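Iron-containing superoxide dismutase B2 (Trypanosoma brucei, PDB 3ESF) probably protects the cell by converting superoxide radicals to hydrogen peroxide and oxygen at a bound iron ion. Local coordinates at residues 10-15 / 24-29. The protein carries 1 engineered substitution. Numbering follows the deposited sequence.
Sequences WGYDGL and QVTFHY. With FE (Fe (III) ion), chain E.
The Y12 ring packs against T26 and Y29 of helix 22-45. CD2 of the Y12 ring lies 3.5 Å from OG1 of T26, which approaches the ring obliquely, and the two side chains cross at about a right angle. Y12 CG is anti to its own carbonyl carbon and beside its backbone N (chi1 -73°); with this torsion the ring passes T26 and its OH end comes to Y29. There Y12 OH packs 3.8 Å from CD2 of the Y29 ring. Both hydroxyls have their hydrogen bonds on helix 22-45: Y12 OH with D30, T26 OG1 with the backbone O of K22. The loop before helix 22-45 here packs on that helix, the first of the alpha-hairpin domain of the iron/manganese superoxide dismutases. The bond from CA to CB of V25 points toward segment 10-15. Its CB sits 3.4 Å from the backbone O of Y12, and its CG1 is 3.9 Å from W10 CZ3, near the plane of the indole and at its edge. Y29 OH is hydrogen-bonded to P6 O, and W10 NE1 to M83 O. A type I beta turn from G11 to G14 shapes this part of the loop, closed by G14 N to G11 O (3.1 Å). The helix also supplies H28, whose NE2 binds the iron at 2.2 Å; H76, D161, H165 and a water complete the site.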
ATOM      1  N   TRP A  10      21.005   8.367  11.845  1.00 19.91           N
ATOM      2  CA  TRP A  10      22.238   8.428  11.067  1.00 20.23           C
ATOM      3  C   TRP A  10      22.230   9.455   9.933  1.00 20.58           C
ATOM      4  O   TRP A  10      23.087   9.399   9.047  1.00 20.35           O
ATOM      5  CB  TRP A  10      22.551   7.040  10.494  1.00 19.93           C
ATOM      6  CG  TRP A  10      21.340   6.177  10.369  1.00 20.17           C
ATOM      7  CD1 TRP A  10      21.029   5.088  11.141  1.00 20.31           C
ATOM      8  CD2 TRP A  10      20.257   6.332   9.444  1.00 20.58           C
ATOM      9  NE1 TRP A  10      19.835   4.556  10.749  1.00 19.21           N
ATOM     10  CE2 TRP A  10      19.331   5.293   9.712  1.00 20.50           C
ATOM     11  CE3 TRP A  10      19.969   7.253   8.416  1.00 20.41           C
ATOM     12  CZ2 TRP A  10      18.141   5.135   8.982  1.00 19.27           C
ATOM     13  CZ3 TRP A  10      18.810   7.090   7.673  1.00 18.89           C
ATOM     14  CH2 TRP A  10      17.893   6.040   7.972  1.00 20.47           C
ATOM     15  N   GLY A  11      21.251  10.365   9.940  1.00 20.76           N
ATOM     16  CA  GLY A  11      21.208  11.482   8.979  1.00 20.80           C
ATOM     17  C   GLY A  11      20.504  11.120   7.684  1.00 20.45           C
ATOM     18  O   GLY A  11      20.356   9.947   7.376  1.00 20.70           O
ATOM     19  N   TYR A  12      20.094  12.121   6.906  1.00 20.11           N
ATOM     20  CA  TYR A  12      19.314  11.870   5.678  1.00 20.32           C
ATOM     21  C   TYR A  12      20.074  11.009   4.680  1.00 20.08           C
ATOM     22  O   TYR A  12      19.494  10.149   4.022  1.00 19.50           O
ATOM     23  CB  TYR A  12      18.864  13.188   5.006  1.00 20.35           C
ATOM     24  CG  TYR A  12      17.747  13.881   5.750  1.00 20.19           C
ATOM     25  CD1 TYR A  12      18.024  14.902   6.658  1.00 20.79           C
ATOM     26  CD2 TYR A  12      16.413  13.491   5.569  1.00 20.18           C
ATOM     27  CE1 TYR A  12      17.011  15.534   7.361  1.00 20.73           C
ATOM     28  CE2 TYR A  12      15.381  14.117   6.269  1.00 21.02           C
ATOM     29  CZ  TYR A  12      15.690  15.142   7.158  1.00 20.71           C
ATOM     30  OH  TYR A  12      14.693  15.769   7.858  1.00 19.13           O
ATOM     31  N   ASP A  13      21.382  11.246   4.581  1.00 20.60           N
ATOM     32  CA  ASP A  13      22.234  10.516   3.625  1.00 20.68           C
ATOM     33  C   ASP A  13      22.924   9.310   4.244  1.00 20.27           C
ATOM     34  O   ASP A  13      23.793   8.722   3.622  1.00 20.75           O
ATOM     35  CB  ASP A  13      23.283  11.452   3.020  1.00 21.00           C
ATOM     36  CG  ASP A  13      24.310  11.936   4.045  1.00 22.63           C
ATOM     37  OD1 ASP A  13      24.182  11.637   5.262  1.00 24.82           O
ATOM     38  OD2 ASP A  13      25.247  12.642   3.632  1.00 24.66           O
ATOM     39  N   GLY A  14      22.532   8.941   5.458  1.00 19.91           N
ATOM     40  CA  GLY A  14      23.241   7.927   6.243  1.00 19.74           C
ATOM     41  C   GLY A  14      23.317   6.534   5.645  1.00 19.33           C
ATOM     42  O   GLY A  14      24.289   5.798   5.875  1.00 18.43           O
ATOM     43  N   LEU A  15      22.303   6.177   4.851  1.00 19.44           N
ATOM     44  CA  LEU A  15      22.237   4.840   4.255  1.00 19.36           C
ATOM     45  C   LEU A  15      22.536   4.843   2.742  1.00 20.09           C
ATOM     46  O   LEU A  15      22.429   3.788   2.085  1.00 19.79           O
ATOM     47  CB  LEU A  15      20.870   4.173   4.543  1.00 19.10           C
ATOM     48  CG  LEU A  15      20.418   3.991   6.008  1.00 19.55           C
ATOM     49  CD1 LEU A  15      19.238   3.081   6.140  1.00 19.89           C
ATOM     50  CD2 LEU A  15      21.529   3.451   6.859  1.00 19.06           C
ATOM     51  N   GLN A  24      15.297   9.029  -1.128  1.00 19.23           N
ATOM     52  CA  GLN A  24      14.390   8.027  -0.539  1.00 19.03           C
ATOM     53  C   GLN A  24      14.115   8.241   0.963  1.00 18.80           C
ATOM     54  O   GLN A  24      12.964   8.239   1.405  1.00 19.14           O
ATOM     55  CB  GLN A  24      14.940   6.593  -0.770  1.00 19.12           C
ATOM     56  CG  GLN A  24      14.025   5.462  -0.278  1.00 19.22           C
ATOM     57  CD  GLN A  24      12.671   5.411  -1.006  1.00 21.42           C
ATOM     58  OE1 GLN A  24      12.530   4.737  -2.037  1.00 19.17           O
ATOM     59  NE2 GLN A  24      11.666   6.108  -0.454  1.00 21.51           N
ATOM     60  N   VAL A  25      15.176   8.403   1.741  1.00 19.14           N
ATOM     61  CA  VAL A  25      15.069   8.699   3.168  1.00 19.32           C
ATOM     62  C   VAL A  25      14.386  10.071   3.442  1.00 19.19           C
ATOM     63  O   VAL A  25      13.587  10.193   4.381  1.00 19.15           O
ATOM     64  CB  VAL A  25      16.468   8.608   3.861  1.00 19.60           C
ATOM     65  CG1 VAL A  25      16.390   9.030   5.341  1.00 19.05           C
ATOM     66  CG2 VAL A  25      17.059   7.177   3.717  1.00 18.59           C
ATOM     67  N   THR A  26      14.700  11.080   2.629  1.00 19.32           N
ATOM     68  CA  THR A  26      14.095  12.432   2.781  1.00 19.62           C
ATOM     69  C   THR A  26      12.593  12.400   2.608  1.00 19.45           C
ATOM     70  O   THR A  26      11.873  12.874   3.491  1.00 19.60           O
ATOM     71  CB  THR A  26      14.681  13.455   1.797  1.00 19.34           C
ATOM     72  OG1 THR A  26      16.066  13.628   2.087  1.00 19.49           O
ATOM     73  CG2 THR A  26      14.013  14.794   1.962  1.00 20.33           C
ATOM     74  N   PHE A  27      12.105  11.865   1.485  1.00 19.36           N
ATOM     75  CA  PHE A  27      10.643  11.782   1.304  1.00 19.31           C
ATOM     76  C   PHE A  27      10.007  10.948   2.406  1.00 19.48           C
ATOM     77  O   PHE A  27       8.969  11.326   2.952  1.00 20.38           O
ATOM     78  CB  PHE A  27      10.233  11.308  -0.110  1.00 19.30           C
ATOM     79  CG  PHE A  27      10.225  12.415  -1.130  1.00 19.68           C
ATOM     80  CD1 PHE A  27       9.083  13.184  -1.329  1.00 19.28           C
ATOM     81  CD2 PHE A  27      11.379  12.728  -1.846  1.00 19.28           C
ATOM     82  CE1 PHE A  27       9.076  14.230  -2.261  1.00 20.47           C
ATOM     83  CE2 PHE A  27      11.385  13.757  -2.774  1.00 19.83           C
ATOM     84  CZ  PHE A  27      10.236  14.519  -2.977  1.00 21.06           C
ATOM     85  N   HIS A  28      10.634   9.830   2.753  1.00 19.00           N
ATOM     86  CA  HIS A  28      10.015   8.897   3.683  1.00 18.84           C
ATOM     87  C   HIS A  28       9.861   9.496   5.106  1.00 19.06           C
ATOM     88  O   HIS A  28       8.787   9.393   5.746  1.00 18.37           O
ATOM     89  CB  HIS A  28      10.825   7.595   3.695  1.00 17.91           C
ATOM     90  CG  HIS A  28      10.090   6.445   4.285  1.00 17.23           C
ATOM     91  ND1 HIS A  28      10.660   5.207   4.446  1.00 16.49           N
ATOM     92  CD2 HIS A  28       8.831   6.349   4.775  1.00 16.09           C
ATOM     93  CE1 HIS A  28       9.787   4.394   5.009  1.00 16.43           C
ATOM     94  NE2 HIS A  28       8.669   5.063   5.215  1.00 15.69           N
ATOM     95  N   TYR A  29      10.939  10.132   5.568  1.00 18.47           N
ATOM     96  CA  TYR A  29      10.961  10.797   6.865  1.00 18.88           C
ATOM     97  C   TYR A  29      10.210  12.129   6.822  1.00 18.84           C
ATOM     98  O   TYR A  29       9.310  12.326   7.631  1.00 18.64           O
ATOM     99  CB  TYR A  29      12.408  10.987   7.391  1.00 18.27           C
ATOM    100  CG  TYR A  29      12.506  11.538   8.808  1.00 19.06           C
ATOM    101  CD1 TYR A  29      12.615  10.673   9.916  1.00 19.22           C
ATOM    102  CD2 TYR A  29      12.514  12.921   9.042  1.00 17.65           C
ATOM    103  CE1 TYR A  29      12.700  11.175  11.216  1.00 18.72           C
ATOM    104  CE2 TYR A  29      12.579  13.431  10.320  1.00 19.25           C
ATOM    105  CZ  TYR A  29      12.677  12.554  11.415  1.00 19.97           C
ATOM    106  OH  TYR A  29      12.774  13.073  12.695  1.00 18.35           O
TER
HETATM  107 FE    FE E 198       6.732   4.165   5.671  1.00 21.69          FE
HETATM  108  O   HOH W   1       4.994   2.998   6.107  1.00 20.31           O